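PDB 1TE5: glutamine amidotransferase type-2 domain-containing protein from Pseudomonas aeruginosa PAO1, which is a predicted class-II (Ntn-type) glutamine amidotransferase, probably releasing ammonia from glutamine for transfer to an acceptor that is not known. Local coordinates for residues R101-Q115 against Y164-D178. Residues are numbered along the deposited sequence; the frame is centred on the assembly and turned at random.
Sequences RYWTFAHNGQLADFQ and YRKKGVFNALISDGD
One face of the His107 ring carries Phe170 CD1, and Val169 O lies at the ring edge. The Trp103 ring has Asp176 CB over one face, a CH-pi contact 4.0 Å from the centroid of its five-membered ring. The Phe105 ring meets Ile174 CG1 and Phe170 CZ at its edge. Phe105, His107 and Ile174 lie on one side of two antiparallel strands, 101-108 and 171-175, neighbours in a six-stranded sheet of the alpha-beta-beta-alpha Ntn-hydrolase fold. Helix 128-143 packs on this side, with Phe133 against Phe105. Thr104, Ala106 and Ser175 are on the opposite side and touch strand 73-80 of the seven-stranded sheet. With CG anti to the backbone N (chi1 179°), Phe105 lies alongside Ile174, pointing the same way. Backbone bonds pair Thr104 with Ser175, Ala106 with Leu173 and Asn108 with Asn171. Asn108 O accepts twice: from Asn171 N in the carbonyl plane, and from Asn171 ND2 at 3.3 Å, well above it. Beyond the strands, Phe114 turns its edge to the face of Tyr164 in an offset edge-to-face pair, planes at 87°. Ala112 N bonds to Lys167 O at 2.7 Å. At the other end, Arg101 NH1 forms a salt bridge with Asp178 OD2 at 3.1 Å; its hydrogen bond is weak. His107 is held at both ring nitrogens. ND1 pairs with Ser129 OG, and NE2 donates almost straight (172°) to a lone pair of Val169 O, 3.1 Å away.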
loop_
_atom_site.group_PDB
_atom_site.type_symbol
_atom_site.label_atom_id
_atom_site.label_comp_id
_atom_site.label_asym_id
_atom_site.label_seq_id
_atom_site.Cartn_x
_atom_site.Cartn_y
_atom_site.Cartn_z
ATOM N N ARG A 101 -10.164 5.092 8.397
ATOM C CA ARG A 101 -8.928 4.582 8.986
ATOM C C ARG A 101 -8.469 3.393 8.132
ATOM O O ARG A 101 -9.296 2.645 7.619
ATOM C CB ARG A 101 -9.162 4.083 10.421
ATOM C CG ARG A 101 -9.913 5.017 11.354
ATOM C CD ARG A 101 -9.246 6.378 11.515
ATOM N NE ARG A 101 -7.879 6.287 12.016
ATOM C CZ ARG A 101 -7.448 6.872 13.128
ATOM N NH1 ARG A 101 -6.180 6.729 13.491
ATOM N NH2 ARG A 101 -8.283 7.587 13.885
ATOM N N TYR A 102 -7.164 3.244 7.919
ATOM C CA TYR A 102 -6.687 2.096 7.146
ATOM C C TYR A 102 -6.544 0.923 8.101
ATOM O O TYR A 102 -5.903 1.041 9.134
ATOM C CB TYR A 102 -5.343 2.392 6.462
ATOM C CG TYR A 102 -5.430 3.325 5.266
ATOM C CD1 TYR A 102 -4.747 4.544 5.259
ATOM C CD2 TYR A 102 -6.201 3.000 4.139
ATOM C CE1 TYR A 102 -4.832 5.411 4.178
ATOM C CE2 TYR A 102 -6.294 3.873 3.052
ATOM C CZ TYR A 102 -5.606 5.068 3.084
ATOM O OH TYR A 102 -5.712 5.949 2.032
ATOM N N TRP A 103 -7.208 -0.179 7.802
ATOM C CA TRP A 103 -7.107 -1.346 8.662
ATOM C C TRP A 103 -6.063 -2.289 8.102
ATOM O O TRP A 103 -6.012 -2.502 6.890
ATOM C CB TRP A 103 -8.452 -2.068 8.771
ATOM C CG TRP A 103 -9.374 -1.463 9.772
ATOM C CD1 TRP A 103 -9.739 -0.148 9.865
ATOM C CD2 TRP A 103 -10.076 -2.147 10.818
ATOM N NE1 TRP A 103 -10.627 0.026 10.903
ATOM C CE2 TRP A 103 -10.848 -1.184 11.504
ATOM C CE3 TRP A 103 -10.132 -3.482 11.238
ATOM C CZ2 TRP A 103 -11.669 -1.513 12.583
ATOM C CZ3 TRP A 103 -10.951 -3.810 12.313
ATOM C CH2 TRP A 103 -11.706 -2.826 12.972
ATOM N N THR A 104 -5.274 -2.895 8.982
ATOM C CA THR A 104 -4.223 -3.827 8.574
ATOM C C THR A 104 -4.493 -5.186 9.232
ATOM O O THR A 104 -4.848 -5.251 10.408
ATOM C CB THR A 104 -2.818 -3.277 8.954
ATOM O OG1 THR A 104 -2.525 -2.106 8.173
ATOM C CG2 THR A 104 -1.745 -4.308 8.673
ATOM N N PHE A 105 -4.349 -6.265 8.470
ATOM C CA PHE A 105 -4.621 -7.608 8.967
ATOM C C PHE A 105 -3.552 -8.640 8.582
ATOM O O PHE A 105 -3.102 -8.701 7.438
ATOM C CB PHE A 105 -5.985 -8.033 8.421
ATOM C CG PHE A 105 -6.427 -9.419 8.814
ATOM C CD1 PHE A 105 -7.196 -9.625 9.949
ATOM C CD2 PHE A 105 -6.155 -10.510 7.991
ATOM C CE1 PHE A 105 -7.696 -10.894 10.253
ATOM C CE2 PHE A 105 -6.651 -11.782 8.292
ATOM C CZ PHE A 105 -7.422 -11.969 9.423
ATOM N N ALA A 106 -3.146 -9.449 9.550
ATOM C CA ALA A 106 -2.171 -10.499 9.309
ATOM C C ALA A 106 -2.673 -11.745 10.028
ATOM O O ALA A 106 -3.028 -11.689 11.205
ATOM C CB ALA A 106 -0.807 -10.088 9.826
ATOM N N HIS A 107 -2.724 -12.860 9.303
ATOM C CA HIS A 107 -3.207 -14.119 9.856
ATOM C C HIS A 107 -2.244 -15.291 9.634
ATOM O O HIS A 107 -1.704 -15.482 8.541
ATOM C CB HIS A 107 -4.557 -14.413 9.211
ATOM C CG HIS A 107 -4.977 -15.848 9.349
ATOM N ND1 HIS A 107 -5.504 -16.582 8.308
ATOM C CD2 HIS A 107 -4.939 -16.684 10.414
ATOM C CE1 HIS A 107 -5.779 -17.803 8.726
ATOM N NE2 HIS A 107 -5.444 -17.893 10.000
ATOM N N ASN A 108 -2.014 -16.048 10.697
ATOM C CA ASN A 108 -1.155 -17.217 10.648
ATOM C C ASN A 108 -2.016 -18.412 11.012
ATOM O O ASN A 108 -2.669 -18.416 12.054
ATOM C CB ASN A 108 -0.012 -17.091 11.651
ATOM C CG ASN A 108 0.812 -18.360 11.755
ATOM O OD1 ASN A 108 0.856 -19.010 12.801
ATOM N ND2 ASN A 108 1.458 -18.731 10.653
ATOM N N GLY A 109 -2.052 -19.409 10.137
ATOM C CA GLY A 109 -2.854 -20.586 10.409
ATOM C C GLY A 109 -3.664 -20.990 9.197
ATOM O O GLY A 109 -3.588 -20.344 8.152
ATOM N N GLN A 110 -4.436 -22.061 9.330
ATOM C CA GLN A 110 -5.249 -22.552 8.221
ATOM C C GLN A 110 -6.709 -22.756 8.622
ATOM O O GLN A 110 -6.998 -23.251 9.715
ATOM C CB GLN A 110 -4.677 -23.872 7.703
ATOM C CG GLN A 110 -3.198 -23.826 7.365
ATOM C CD GLN A 110 -2.667 -25.177 6.943
ATOM O OE1 GLN A 110 -3.168 -26.216 7.377
ATOM N NE2 GLN A 110 -1.651 -25.172 6.084
ATOM N N LEU A 111 -7.620 -22.396 7.721
ATOM C CA LEU A 111 -9.055 -22.533 7.966
ATOM C C LEU A 111 -9.687 -23.541 7.013
ATOM O O LEU A 111 -9.529 -23.437 5.796
ATOM C CB LEU A 111 -9.748 -21.179 7.804
ATOM C CG LEU A 111 -9.181 -20.033 8.647
ATOM C CD1 LEU A 111 -9.930 -18.750 8.346
ATOM C CD2 LEU A 111 -9.262 -20.369 10.124
ATOM N N ALA A 112 -10.397 -24.518 7.566
ATOM C CA ALA A 112 -11.046 -25.545 6.759
ATOM C C ALA A 112 -12.527 -25.254 6.565
ATOM O O ALA A 112 -13.208 -24.812 7.493
ATOM C CB ALA A 112 -10.867 -26.909 7.401
ATOM N N ASP A 113 -13.022 -25.534 5.362
ATOM C CA ASP A 113 -14.427 -25.311 5.019
ATOM C C ASP A 113 -14.890 -23.912 5.438
ATOM O O ASP A 113 -15.901 -23.751 6.130
ATOM C CB ASP A 113 -15.308 -26.383 5.675
ATOM C CG ASP A 113 -16.727 -26.394 5.123
ATOM O OD1 ASP A 113 -17.650 -25.900 5.814
ATOM O OD2 ASP A 113 -16.915 -26.906 3.995
ATOM N N PHE A 114 -14.118 -22.906 5.037
ATOM C CA PHE A 114 -14.431 -21.522 5.356
ATOM C C PHE A 114 -15.068 -20.892 4.129
ATOM O O PHE A 114 -14.430 -20.772 3.082
ATOM C CB PHE A 114 -13.159 -20.773 5.748
ATOM C CG PHE A 114 -13.415 -19.419 6.339
ATOM C CD1 PHE A 114 -12.912 -18.278 5.728
ATOM C CD2 PHE A 114 -14.181 -19.285 7.496
ATOM C CE1 PHE A 114 -13.168 -17.019 6.257
ATOM C CE2 PHE A 114 -14.443 -18.028 8.035
ATOM C CZ PHE A 114 -13.937 -16.893 7.414
ATOM N N GLN A 115 -16.322 -20.471 4.265
ATOM C CA GLN A 115 -17.071 -19.881 3.152
ATOM C C GLN A 115 -18.002 -18.737 3.570
ATOM O O GLN A 115 -19.224 -18.822 3.414
ATOM C CB GLN A 115 -17.870 -20.982 2.440
ATOM C CG GLN A 115 -18.340 -22.146 3.349
ATOM C CD GLN A 115 -19.337 -21.733 4.438
ATOM O OE1 GLN A 115 -20.539 -22.006 4.326
ATOM N NE2 GLN A 115 -18.835 -21.099 5.505
ATOM N N TYR A 164 -13.934 -18.171 13.675
ATOM C CA TYR A 164 -12.902 -18.597 12.740
ATOM C C TYR A 164 -12.038 -19.714 13.331
ATOM O O TYR A 164 -11.645 -20.633 12.617
ATOM C CB TYR A 164 -12.021 -17.409 12.329
ATOM C CG TYR A 164 -12.766 -16.243 11.714
ATOM C CD1 TYR A 164 -13.967 -16.431 11.037
ATOM C CD2 TYR A 164 -12.279 -14.945 11.838
ATOM C CE1 TYR A 164 -14.670 -15.350 10.504
ATOM C CE2 TYR A 164 -12.970 -13.862 11.311
ATOM C CZ TYR A 164 -14.166 -14.070 10.650
ATOM O OH TYR A 164 -14.882 -12.997 10.173
ATOM N N ARG A 165 -11.743 -19.628 14.627
ATOM C CA ARG A 165 -10.919 -20.642 15.286
ATOM C C ARG A 165 -11.636 -21.990 15.389
ATOM O O ARG A 165 -11.015 -23.023 15.644
ATOM C CB ARG A 165 -10.436 -20.151 16.661
ATOM C CG ARG A 165 -11.402 -20.321 17.825
ATOM C CD ARG A 165 -11.001 -19.377 18.955
ATOM N NE ARG A 165 -11.141 -19.947 20.295
ATOM C CZ ARG A 165 -10.250 -20.761 20.855
ATOM N NH1 ARG A 165 -10.452 -21.226 22.082
ATOM N NH2 ARG A 165 -9.164 -21.127 20.184
ATOM N N LYS A 166 -12.951 -21.973 15.206
ATOM C CA LYS A 166 -13.746 -23.194 15.243
ATOM C C LYS A 166 -13.511 -23.979 13.945
ATOM O O LYS A 166 -13.807 -25.175 13.869
ATOM C CB LYS A 166 -15.234 -22.850 15.449
ATOM C CG LYS A 166 -16.224 -24.003 15.260
ATOM C CD LYS A 166 -16.765 -24.040 13.828
ATOM C CE LYS A 166 -17.589 -25.288 13.546
ATOM N NZ LYS A 166 -18.012 -25.326 12.113
ATOM N N LYS A 167 -12.967 -23.310 12.929
ATOM C CA LYS A 167 -12.681 -23.953 11.646
ATOM C C LYS A 167 -11.192 -24.150 11.347
ATOM O O LYS A 167 -10.828 -24.578 10.251
ATOM C CB LYS A 167 -13.350 -23.187 10.501
ATOM C CG LYS A 167 -14.848 -23.412 10.416
ATOM C CD LYS A 167 -15.494 -22.549 9.348
ATOM C CE LYS A 167 -17.016 -22.689 9.371
ATOM N NZ LYS A 167 -17.699 -21.671 8.513
ATOM N N GLY A 168 -10.339 -23.876 12.329
ATOM C CA GLY A 168 -8.908 -24.032 12.135
ATOM C C GLY A 168 -8.075 -23.110 13.009
ATOM O O GLY A 168 -8.581 -22.549 13.981
ATOM N N VAL A 169 -6.784 -22.995 12.697
ATOM C CA VAL A 169 -5.876 -22.128 13.446
ATOM C C VAL A 169 -6.092 -20.679 13.028
ATOM O O VAL A 169 -6.022 -20.356 11.838
ATOM C CB VAL A 169 -4.387 -22.482 13.178
ATOM C CG1 VAL A 169 -3.467 -21.502 13.915
ATOM C CG2 VAL A 169 -4.093 -23.916 13.602
ATOM N N PHE A 170 -6.342 -19.806 13.999
ATOM C CA PHE A 170 -6.543 -18.404 13.684
ATOM C C PHE A 170 -5.790 -17.437 14.586
ATOM O O PHE A 170 -6.352 -16.879 15.524
ATOM C CB PHE A 170 -8.031 -18.052 13.653
ATOM C CG PHE A 170 -8.320 -16.721 13.003
ATOM C CD1 PHE A 170 -8.216 -16.571 11.624
ATOM C CD2 PHE A 170 -8.679 -15.616 13.771
ATOM C CE1 PHE A 170 -8.464 -15.343 11.019
ATOM C CE2 PHE A 170 -8.927 -14.389 13.177
ATOM C CZ PHE A 170 -8.820 -14.249 11.799
ATOM N N ASN A 171 -4.501 -17.276 14.318
ATOM C CA ASN A 171 -3.678 -16.342 15.067
ATOM C C ASN A 171 -3.748 -15.108 14.177
ATOM O O ASN A 171 -3.535 -15.213 12.964
ATOM C CB ASN A 171 -2.242 -16.855 15.168
ATOM C CG ASN A 171 -2.157 -18.201 15.858
ATOM O OD1 ASN A 171 -2.416 -18.311 17.052
ATOM N ND2 ASN A 171 -1.808 -19.237 15.103
ATOM N N ALA A 172 -4.095 -13.957 14.744
ATOM C CA ALA A 172 -4.217 -12.757 13.927
ATOM C C ALA A 172 -3.804 -11.464 14.595
ATOM O O ALA A 172 -3.745 -11.368 15.820
ATOM C CB ALA A 172 -5.642 -12.637 13.409
ATOM N N LEU A 173 -3.460 -10.489 13.764
ATOM C CA LEU A 173 -3.079 -9.159 14.215
ATOM C C LEU A 173 -3.916 -8.198 13.376
ATOM O O LEU A 173 -3.973 -8.320 12.147
ATOM C CB LEU A 173 -1.592 -8.888 13.969
ATOM C CG LEU A 173 -0.545 -9.842 14.541
ATOM C CD1 LEU A 173 0.827 -9.344 14.135
ATOM C CD2 LEU A 173 -0.674 -9.947 16.057
ATOM N N ILE A 174 -4.607 -7.282 14.045
ATOM C CA ILE A 174 -5.446 -6.302 13.359
ATOM C C ILE A 174 -5.176 -4.924 13.955
ATOM O O ILE A 174 -4.921 -4.800 15.149
ATOM C CB ILE A 174 -6.936 -6.662 13.502
ATOM C CG1 ILE A 174 -7.161 -8.097 13.021
ATOM C CG2 ILE A 174 -7.779 -5.693 12.693
ATOM C CD1 ILE A 174 -8.487 -8.675 13.403
ATOM N N SER A 175 -5.269 -3.891 13.128
ATOM C CA SER A 175 -5.006 -2.570 13.620
ATOM C C SER A 175 -5.650 -1.541 12.728
ATOM O O SER A 175 -5.907 -1.821 11.555
ATOM C CB SER A 175 -3.498 -2.329 13.670
ATOM O OG SER A 175 -3.171 -0.996 14.013
ATOM N N ASP A 176 -6.058 -0.432 13.312
ATOM C CA ASP A 176 -6.573 0.663 12.502
ATOM C C ASP A 176 -5.568 1.835 12.530
ATOM O O ASP A 176 -5.883 2.962 12.129
ATOM C CB ASP A 176 -7.900 1.127 13.120
ATOM C CG ASP A 176 -7.786 2.032 14.345
ATOM O OD1 ASP A 176 -6.754 1.997 15.048
ATOM O OD2 ASP A 176 -8.754 2.780 14.615
ATOM N N GLY A 177 -4.369 1.549 13.036
ATOM C CA GLY A 177 -3.326 2.551 13.125
ATOM C C GLY A 177 -3.177 3.098 14.529
ATOM O O GLY A 177 -2.174 3.740 14.836
ATOM N N ASP A 178 -4.218 2.931 15.344
ATOM C CA ASP A 178 -4.212 3.387 16.736
ATOM C C ASP A 178 -3.829 2.196 17.610
ATOM O O ASP A 178 -2.726 2.115 18.151
ATOM C CB ASP A 178 -5.613 3.873 17.184
ATOM C CG ASP A 178 -5.994 5.236 16.623
ATOM O OD1 ASP A 178 -7.218 5.496 16.509
ATOM O OD2 ASP A 178 -5.095 6.048 16.332
HETATM O O HOH W 1 -5.456 4.662 9.475
#